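MPN domain-containing protein (Archaeoglobus fulgidus, PDB 1OI0) is a JAB1/MPN domain protein that binds zinc and probably acts as a metallopeptidase, with a suggested link to deubiquitination at the proteasome. Local coordinates at residues A[20-25]-A[97-102]. Residues are numbered along the deposited sequence; the frame is centred on the assembly and turned at random.
With 144 (tris-hydroxymethyl-methyl-ammonium), chain F.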
ATOM      1  N   SER A  20     -13.669  -1.599  -4.590  1.00 20.86           N
ATOM      2  CA  SER A  20     -14.119  -1.764  -5.969  1.00 22.91           C
ATOM      3  C   SER A  20     -13.545  -3.020  -6.607  1.00 20.81           C
ATOM      4  O   SER A  20     -14.184  -3.642  -7.454  1.00 23.08           O
ATOM      5  CB  SER A  20     -13.723  -0.545  -6.807  1.00 24.94           C
ATOM      6  OG  SER A  20     -14.366   0.624  -6.336  1.00 31.76           O
ATOM      7  N   ALA A  21     -12.337  -3.391  -6.196  1.00 19.81           N
ATOM      8  CA  ALA A  21     -11.680  -4.574  -6.738  1.00 18.48           C
ATOM      9  C   ALA A  21     -12.180  -5.897  -6.143  1.00 17.01           C
ATOM     10  O   ALA A  21     -12.156  -6.928  -6.818  1.00 17.27           O
ATOM     11  CB  ALA A  21     -10.161  -4.457  -6.541  1.00 17.99           C
ATOM     12  N   HIS A  22     -12.630  -5.868  -4.890  1.00 18.39           N
ATOM     13  CA  HIS A  22     -13.099  -7.076  -4.210  1.00 15.58           C
ATOM     14  C   HIS A  22     -13.940  -7.960  -5.129  1.00 14.53           C
ATOM     15  O   HIS A  22     -14.817  -7.464  -5.834  1.00 16.40           O
ATOM     16  CB  HIS A  22     -13.903  -6.703  -2.959  1.00 16.79           C
ATOM     17  CG  HIS A  22     -14.131  -7.853  -2.024  1.00 14.16           C
ATOM     18  ND1 HIS A  22     -15.279  -8.615  -2.043  1.00 19.59           N
ATOM     19  CD2 HIS A  22     -13.342  -8.386  -1.062  1.00 14.52           C
ATOM     20  CE1 HIS A  22     -15.187  -9.566  -1.129  1.00 15.24           C
ATOM     21  NE2 HIS A  22     -14.021  -9.450  -0.521  1.00 21.36           N
ATOM     22  N   PRO A  23     -13.710  -9.289  -5.103  1.00 16.92           N
ATOM     23  CA  PRO A  23     -12.745 -10.035  -4.289  1.00 16.32           C
ATOM     24  C   PRO A  23     -11.343 -10.176  -4.879  1.00 16.07           C
ATOM     25  O   PRO A  23     -10.530 -10.950  -4.366  1.00 17.84           O
ATOM     26  CB  PRO A  23     -13.422 -11.385  -4.137  1.00 18.22           C
ATOM     27  CG  PRO A  23     -13.956 -11.592  -5.518  1.00 15.94           C
ATOM     28  CD  PRO A  23     -14.541 -10.224  -5.888  1.00 15.62           C
ATOM     29  N   ASP A  24     -11.066  -9.470  -5.968  1.00 16.27           N
ATOM     30  CA  ASP A  24      -9.737  -9.538  -6.561  1.00 18.16           C
ATOM     31  C   ASP A  24      -8.786  -8.701  -5.719  1.00 16.16           C
ATOM     32  O   ASP A  24      -9.219  -7.893  -4.894  1.00 16.70           O
ATOM     33  CB  ASP A  24      -9.737  -9.003  -7.994  1.00 21.32           C
ATOM     34  CG  ASP A  24     -10.518  -9.883  -8.946  1.00 25.90           C
ATOM     35  OD1 ASP A  24     -10.549 -11.112  -8.729  1.00 30.71           O
ATOM     36  OD2 ASP A  24     -11.083  -9.345  -9.921  1.00 33.51           O
ATOM     37  N   GLU A  25      -7.492  -8.906  -5.918  1.00 13.73           N
ATOM     38  CA  GLU A  25      -6.498  -8.145  -5.185  1.00 14.98           C
ATOM     39  C   GLU A  25      -6.032  -6.941  -5.979  1.00 14.75           C
ATOM     40  O   GLU A  25      -5.375  -7.071  -7.012  1.00 18.20           O
ATOM     41  CB  GLU A  25      -5.308  -9.032  -4.816  1.00 17.26           C
ATOM     42  CG  GLU A  25      -5.664 -10.082  -3.784  1.00 18.49           C
ATOM     43  CD  GLU A  25      -4.461 -10.837  -3.262  1.00 23.33           C
ATOM     44  OE1 GLU A  25      -3.319 -10.368  -3.456  1.00 21.23           O
ATOM     45  OE2 GLU A  25      -4.659 -11.896  -2.641  1.00 26.33           O
ATOM     46  N   VAL A  97      -3.919  -3.665   2.494  1.00 17.24           N
ATOM     47  CA  VAL A  97      -5.217  -3.260   3.012  1.00 17.82           C
ATOM     48  C   VAL A  97      -6.022  -4.547   2.960  1.00 19.49           C
ATOM     49  O   VAL A  97      -5.750  -5.414   2.132  1.00 19.06           O
ATOM     50  CB  VAL A  97      -5.882  -2.145   2.155  1.00 17.04           C
ATOM     51  CG1 VAL A  97      -4.986  -0.919   2.125  1.00 16.07           C
ATOM     52  CG2 VAL A  97      -6.150  -2.637   0.755  1.00 19.17           C
ATOM     53  N   CYS A  98      -7.006  -4.681   3.837  1.00 17.12           N
ATOM     54  CA  CYS A  98      -7.775  -5.915   3.887  1.00 19.86           C
ATOM     55  C   CYS A  98      -9.253  -5.679   4.149  1.00 20.78           C
ATOM     56  O   CYS A  98      -9.653  -4.621   4.633  1.00 18.52           O
ATOM     57  CB  CYS A  98      -7.187  -6.807   4.988  1.00 20.43           C
ATOM     58  SG  CYS A  98      -6.946  -5.886   6.550  1.00 25.41           S
ATOM     59  N   TYR A  99     -10.057  -6.681   3.818  1.00 20.31           N
ATOM     60  CA  TYR A  99     -11.495  -6.626   4.036  1.00 21.88           C
ATOM     61  C   TYR A  99     -11.717  -6.332   5.523  1.00 20.36           C
ATOM     62  O   TYR A  99     -10.989  -6.844   6.370  1.00 22.32           O
ATOM     63  CB  TYR A  99     -12.104  -7.983   3.683  1.00 18.03           C
ATOM     64  CG  TYR A  99     -13.607  -8.019   3.772  1.00 19.59           C
ATOM     65  CD1 TYR A  99     -14.394  -7.497   2.748  1.00 19.17           C
ATOM     66  CD2 TYR A  99     -14.241  -8.537   4.900  1.00 22.09           C
ATOM     67  CE1 TYR A  99     -15.774  -7.487   2.841  1.00 20.30           C
ATOM     68  CE2 TYR A  99     -15.628  -8.529   5.009  1.00 20.74           C
ATOM     69  CZ  TYR A  99     -16.386  -8.002   3.975  1.00 18.58           C
ATOM     70  OH  TYR A  99     -17.756  -7.964   4.077  1.00 22.19           O
ATOM     71  N   PRO A 100     -12.747  -5.540   5.871  1.00 20.51           N
ATOM     72  CA  PRO A 100     -13.773  -4.854   5.075  1.00 22.20           C
ATOM     73  C   PRO A 100     -13.337  -3.529   4.450  1.00 21.83           C
ATOM     74  O   PRO A 100     -14.172  -2.760   3.969  1.00 21.18           O
ATOM     75  CB  PRO A 100     -14.893  -4.657   6.085  1.00 22.81           C
ATOM     76  CG  PRO A 100     -14.129  -4.335   7.318  1.00 21.70           C
ATOM     77  CD  PRO A 100     -13.028  -5.383   7.310  1.00 21.06           C
ATOM     78  N   TYR A 101     -12.037  -3.260   4.480  1.00 22.04           N
ATOM     79  CA  TYR A 101     -11.483  -2.045   3.897  1.00 19.46           C
ATOM     80  C   TYR A 101     -11.954  -0.772   4.592  1.00 22.03           C
ATOM     81  O   TYR A 101     -12.186   0.243   3.934  1.00 22.49           O
ATOM     82  CB  TYR A 101     -11.837  -1.958   2.409  1.00 20.33           C
ATOM     83  CG  TYR A 101     -11.644  -3.250   1.649  1.00 19.21           C
ATOM     84  CD1 TYR A 101     -10.377  -3.811   1.487  1.00 19.58           C
ATOM     85  CD2 TYR A 101     -12.735  -3.911   1.091  1.00 16.63           C
ATOM     86  CE1 TYR A 101     -10.204  -5.004   0.781  1.00 15.19           C
ATOM     87  CE2 TYR A 101     -12.577  -5.097   0.387  1.00 17.60           C
ATOM     88  CZ  TYR A 101     -11.313  -5.637   0.235  1.00 14.74           C
ATOM     89  OH  TYR A 101     -11.163  -6.807  -0.474  1.00 16.93           O
ATOM     90  N   ASP A 102     -12.105  -0.826   5.912  1.00 21.04           N
ATOM     91  CA  ASP A 102     -12.519   0.356   6.660  1.00 22.36           C
ATOM     92  C   ASP A 102     -11.305   1.265   6.822  1.00 26.79           C
ATOM     93  O   ASP A 102     -10.179   0.875   6.503  1.00 24.25           O
ATOM     94  CB  ASP A 102     -13.092  -0.027   8.031  1.00 28.65           C
ATOM     95  CG  ASP A 102     -12.085  -0.735   8.919  1.00 36.11           C
ATOM     96  OD1 ASP A 102     -11.023  -0.146   9.214  1.00 41.23           O
ATOM     97  OD2 ASP A 102     -12.358  -1.882   9.327  1.00 44.85           O
TER
HETATM   98  C1  144 F 202      -0.963 -12.930   0.664  1.00 16.54           C
HETATM   99  N   144 F 202      -1.647 -13.454  -0.511  1.00 24.61           N
HETATM  100  C2  144 F 202      -1.324 -12.580  -1.684  1.00 23.64           C
HETATM  101  O2  144 F 202      -1.436 -11.254  -1.925  1.00 19.12           O
HETATM  102  C3  144 F 202      -3.122 -13.509  -0.141  1.00 26.10           C
HETATM  103  O3  144 F 202      -3.968 -14.008  -1.192  1.00 27.90           O
HETATM  104  C4  144 F 202      -1.048 -14.788  -0.743  1.00 25.40           C
HETATM  105  O4  144 F 202       0.498 -15.170  -0.828  1.00 25.13           O
HETATM  106  O   HOH W   1      -8.972  -7.530  -2.108  1.00 14.81           O
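An aromatic cluster of His22, Tyr99 and Tyr101 joins two loops of the JAB1/MPN domain, one leaving helix 8-21 toward Glu25 of the ligand pocket, the other following strand 93-98. With CG anti to the backbone N (chi1 -166°), the imidazole of His22 is directed to the second loop. CE1 of Tyr99 lies over one face of it and Tyr99 CD1 is 3.8 Å from His22 NE2, the planes inclined obliquely at 34°; Pro23, joined to His22 by a cis peptide bond, lays its CB over a face of the same imidazole. The phenol of Tyr101 crosses this side chain at about a right angle, its CE2 lying 3.9 Å from His22 CB. A flat ring with a polar rim suits position 22, since it packs against tyrosines while NE2 makes a weak hydrogen bond to Pro73 O. Replacing this imidazole by an alanine is likely to leave Tyr99 without its ring partner and Pro73 O without that bond. Tyrosine suits position 101 because its ring can be buried while its hydroxyl serves a water: the water lies 2.8 Å from Tyr101 OH and donates to Asp24 O, also at 2.8 Å. One residue on, Glu25 OE2 accepts a hydrogen bond from O3 of the bound tris-hydroxymethyl-methyl-ammonium, at 2.7 Å. Tyr101 N bonds to Cys98 O in the turn that carries both tyrosines, and Cys98 is tied to Cys77 by a disulfide. Tyr101 also packs on Ala18 and Lys19 of helix 8-21 and on Ser71 of strand 64-72, which runs parallel beside 93-98.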